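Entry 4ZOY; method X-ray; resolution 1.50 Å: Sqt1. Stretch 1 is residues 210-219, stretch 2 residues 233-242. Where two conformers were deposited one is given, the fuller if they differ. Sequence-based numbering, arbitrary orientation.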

# COMPACT_ATOMS: atom_id res chain seq x y z
N GLU A 210 -10.36 10.63 -6.73
CA GLU A 210 -10.25 12.09 -6.75
C GLU A 210 -11.62 12.77 -6.85
O GLU A 210 -11.77 13.91 -6.43
CB GLU A 210 -9.38 12.55 -7.93
CG GLU A 210 -7.91 12.24 -7.75
CD GLU A 210 -7.04 12.76 -8.88
OE1 GLU A 210 -7.55 13.51 -9.74
OE2 GLU A 210 -5.84 12.40 -8.90
N ASP A 211 -12.61 12.07 -7.40
CA ASP A 211 -13.95 12.64 -7.59
C ASP A 211 -14.79 12.58 -6.31
O ASP A 211 -15.97 12.95 -6.32
CB ASP A 211 -14.66 11.94 -8.76
CG ASP A 211 -15.36 10.64 -8.37
OD1 ASP A 211 -15.14 10.09 -7.27
OD2 ASP A 211 -16.16 10.15 -9.20
N GLU A 212 -14.16 12.12 -5.22
CA GLU A 212 -14.69 12.11 -3.85
C GLU A 212 -15.58 10.89 -3.54
O GLU A 212 -16.12 10.79 -2.45
CB GLU A 212 -15.43 13.43 -3.55
CG GLU A 212 -14.50 14.63 -3.72
CD GLU A 212 -15.19 15.98 -3.68
OE1 GLU A 212 -16.25 16.10 -3.05
OE2 GLU A 212 -14.62 16.93 -4.26
N SER A 213 -15.69 9.95 -4.48
CA SER A 213 -16.52 8.77 -4.23
C SER A 213 -15.76 7.59 -3.60
O SER A 213 -14.54 7.43 -3.77
CB SER A 213 -17.22 8.31 -5.51
OG SER A 213 -16.30 7.95 -6.53
N LEU A 214 -16.52 6.81 -2.85
CA LEU A 214 -16.10 5.53 -2.27
C LEU A 214 -17.05 4.45 -2.76
O LEU A 214 -18.26 4.61 -2.63
CB LEU A 214 -16.14 5.57 -0.74
CG LEU A 214 -16.21 4.25 0.04
CD1 LEU A 214 -14.87 3.51 -0.02
CD2 LEU A 214 -16.61 4.47 1.49
N HIS A 215 -16.52 3.37 -3.32
CA HIS A 215 -17.32 2.21 -3.67
C HIS A 215 -16.70 0.98 -3.06
O HIS A 215 -15.47 0.81 -3.09
CB HIS A 215 -17.47 2.06 -5.18
CG HIS A 215 -18.19 3.21 -5.81
ND1 HIS A 215 -19.55 3.39 -5.67
CD2 HIS A 215 -17.73 4.26 -6.53
CE1 HIS A 215 -19.90 4.50 -6.31
NE2 HIS A 215 -18.82 5.04 -6.83
N VAL A 216 -17.53 0.12 -2.49
CA VAL A 216 -17.04 -1.11 -1.90
C VAL A 216 -17.69 -2.27 -2.64
O VAL A 216 -18.88 -2.54 -2.46
CB VAL A 216 -17.34 -1.17 -0.39
CG1 VAL A 216 -16.73 -2.43 0.19
CG2 VAL A 216 -16.77 0.07 0.32
N TYR A 217 -16.90 -2.95 -3.46
CA TYR A 217 -17.43 -3.93 -4.41
C TYR A 217 -17.60 -5.31 -3.82
O TYR A 217 -16.74 -5.81 -3.10
CB TYR A 217 -16.54 -4.04 -5.65
CG TYR A 217 -16.12 -2.71 -6.20
CD1 TYR A 217 -16.99 -1.94 -6.97
CD2 TYR A 217 -14.85 -2.22 -5.95
CE1 TYR A 217 -16.58 -0.70 -7.46
CE2 TYR A 217 -14.44 -1.00 -6.43
CZ TYR A 217 -15.31 -0.24 -7.19
OH TYR A 217 -14.89 0.98 -7.65
N ASP A 218 -18.73 -5.92 -4.15
CA ASP A 218 -19.03 -7.31 -3.83
C ASP A 218 -18.36 -8.24 -4.85
O ASP A 218 -19.03 -8.76 -5.75
CB ASP A 218 -20.54 -7.53 -3.82
CG ASP A 218 -20.94 -8.95 -3.48
OD1 ASP A 218 -20.26 -9.60 -2.66
OD2 ASP A 218 -21.98 -9.40 -4.02
N VAL A 219 -17.05 -8.43 -4.71
CA VAL A 219 -16.25 -8.96 -5.82
C VAL A 219 -16.65 -10.38 -6.22
O VAL A 219 -16.64 -10.72 -7.42
CB VAL A 219 -14.76 -8.91 -5.45
CG1 VAL A 219 -13.92 -9.66 -6.49
CG2 VAL A 219 -14.31 -7.46 -5.36
N GLY A 233 -26.28 -2.99 -7.74
CA GLY A 233 -26.08 -4.42 -7.84
C GLY A 233 -24.64 -4.85 -7.64
O GLY A 233 -24.34 -6.03 -7.47
N GLN A 234 -23.73 -3.88 -7.65
CA GLN A 234 -22.31 -4.19 -7.63
C GLN A 234 -21.63 -3.94 -6.28
O GLN A 234 -20.67 -4.62 -5.93
CB GLN A 234 -21.56 -3.39 -8.70
CG GLN A 234 -21.92 -3.76 -10.13
CD GLN A 234 -21.09 -3.00 -11.15
OE1 GLN A 234 -21.10 -1.77 -11.21
NE2 GLN A 234 -20.37 -3.75 -11.97
N THR A 235 -22.12 -2.96 -5.54
CA THR A 235 -21.45 -2.56 -4.30
C THR A 235 -22.27 -2.82 -3.05
O THR A 235 -23.49 -2.90 -3.13
CB THR A 235 -21.09 -1.06 -4.30
OG1 THR A 235 -22.31 -0.29 -4.19
CG2 THR A 235 -20.34 -0.66 -5.56
N VAL A 236 -21.60 -2.91 -1.91
CA VAL A 236 -22.29 -2.96 -0.62
C VAL A 236 -22.39 -1.59 0.03
O VAL A 236 -23.21 -1.37 0.93
CB VAL A 236 -21.62 -3.91 0.39
CG1 VAL A 236 -21.60 -5.33 -0.15
CG2 VAL A 236 -20.21 -3.44 0.73
N VAL A 237 -21.51 -0.69 -0.41
CA VAL A 237 -21.50 0.73 -0.02
C VAL A 237 -21.13 1.55 -1.25
O VAL A 237 -20.18 1.22 -1.95
CB VAL A 237 -20.48 1.04 1.10
CG1 VAL A 237 -20.31 2.55 1.29
CG2 VAL A 237 -20.88 0.38 2.40
N SER A 238 -21.90 2.60 -1.51
CA SER A 238 -21.57 3.58 -2.53
C SER A 238 -21.88 4.96 -1.97
O SER A 238 -23.03 5.27 -1.67
CB SER A 238 -22.36 3.34 -3.83
OG SER A 238 -21.83 2.24 -4.56
N LEU A 239 -20.84 5.79 -1.82
CA LEU A 239 -21.00 7.15 -1.31
C LEU A 239 -20.30 8.12 -2.24
O LEU A 239 -19.19 7.86 -2.71
CB LEU A 239 -20.45 7.26 0.11
CG LEU A 239 -21.25 6.49 1.16
CD1 LEU A 239 -20.45 6.36 2.44
CD2 LEU A 239 -22.57 7.21 1.44
N THR A 240 -20.96 9.23 -2.53
CA THR A 240 -20.43 10.18 -3.49
C THR A 240 -20.50 11.61 -2.98
O THR A 240 -20.88 11.86 -1.83
CB THR A 240 -21.18 10.13 -4.84
OG1 THR A 240 -22.49 10.69 -4.67
CG2 THR A 240 -21.28 8.70 -5.36
N ASN A 241 -20.16 12.55 -3.86
CA ASN A 241 -20.10 13.97 -3.52
C ASN A 241 -21.46 14.57 -3.14
O ASN A 241 -21.51 15.61 -2.48
CB ASN A 241 -19.50 14.76 -4.69
CG ASN A 241 -20.22 14.53 -6.01
OD1 ASN A 241 -21.03 13.61 -6.14
ND2 ASN A 241 -19.91 15.35 -7.00
N VAL A 242 -22.55 13.92 -3.55
CA VAL A 242 -23.88 14.42 -3.21
C VAL A 242 -24.26 14.08 -1.77
O VAL A 242 -25.18 14.67 -1.21
CB VAL A 242 -24.95 13.86 -4.17
CG1 VAL A 242 -24.47 13.98 -5.61
CG2 VAL A 242 -25.28 12.42 -3.84
O HOH W 1 -18.43 11.67 -5.95
O HOH W 2 -22.27 -8.46 -6.66
O HOH W 3 -19.92 -6.70 -7.81

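Two antiparallel strands of Sqt1 lie edge to edge, their axes 4.8 Å apart at closest approach and their N-to-C directions 163° apart; together the two stretches bury 636 Å². Val 216 contributes the most, 71 Å². Its backbone bonds in both directions: Val 216 N donates to Val 237 O (2.9 Å), and Val 216 O accepts from Val 236 N (2.8 Å). The acceptor therefore lies on one residue and the donor on the one before it, where the chain of the second stretch turns a corner at Val 236. The side chain of Val 216, in the t rotamer, packs against both valines, with Val 216 CG1 3.7 Å from Val 236 CG2 and Val 216 CG2 3.9 Å from Val 237 CB.

Leu 214, next in covered area at 56 Å², forms a regular pair with Leu 239, which gives up 52 Å² in return. Leu 214 N donates to Leu 239 O (2.9 Å, 166°) and Leu 239 N to Leu 214 O (3.0 Å, 172°); both bonds are nearly straight. The side chains of this pair share a sheet face with those of Val 216 and Val 237. There Leu 214 CD2 meets Val 237 CG1 at 4.2 Å and Leu 239 CD1 at 4.4 Å, continuing the apolar patch along the strands. The carbonyls also receive CA-H...O contacts, Ser 213 CA to Leu 239 O at 3.2 Å and Ser 238 CA to Leu 214 O at 3.5 Å.

On the other face, His 215 stands across from Ser 238 in a non-hydrogen-bonded pair, so the link comes from the side chains: His 215 ND1 and Ser 238 OG are hydrogen-bonded at 2.8 Å, with the hydroxyl at the ring edge, near its plane. Ser 238 OG also bonds Thr 235 OG1 at 2.6 Å, joining three side chains in a short polar chain. Methyl Thr 235 CG2 lies 4.0 Å from His 215 CB and 3.9 Å from Tyr 217 CD1.

Beyond the corner, Asp 218 N donates to Gln 234 O (2.9 Å, 168°), so the backbone pairing extends past Val 236. At the other end, a water replaces direct bonding: water 1 donates to Asp 211 O (2.8 Å) and accepts from Asn 241 N (2.9 Å). Nearby, Asp 211 OD1 accepts from Ser 213 N (2.8 Å) and Ser 213 OG (2.5 Å), tying together the turn that leads into the strand.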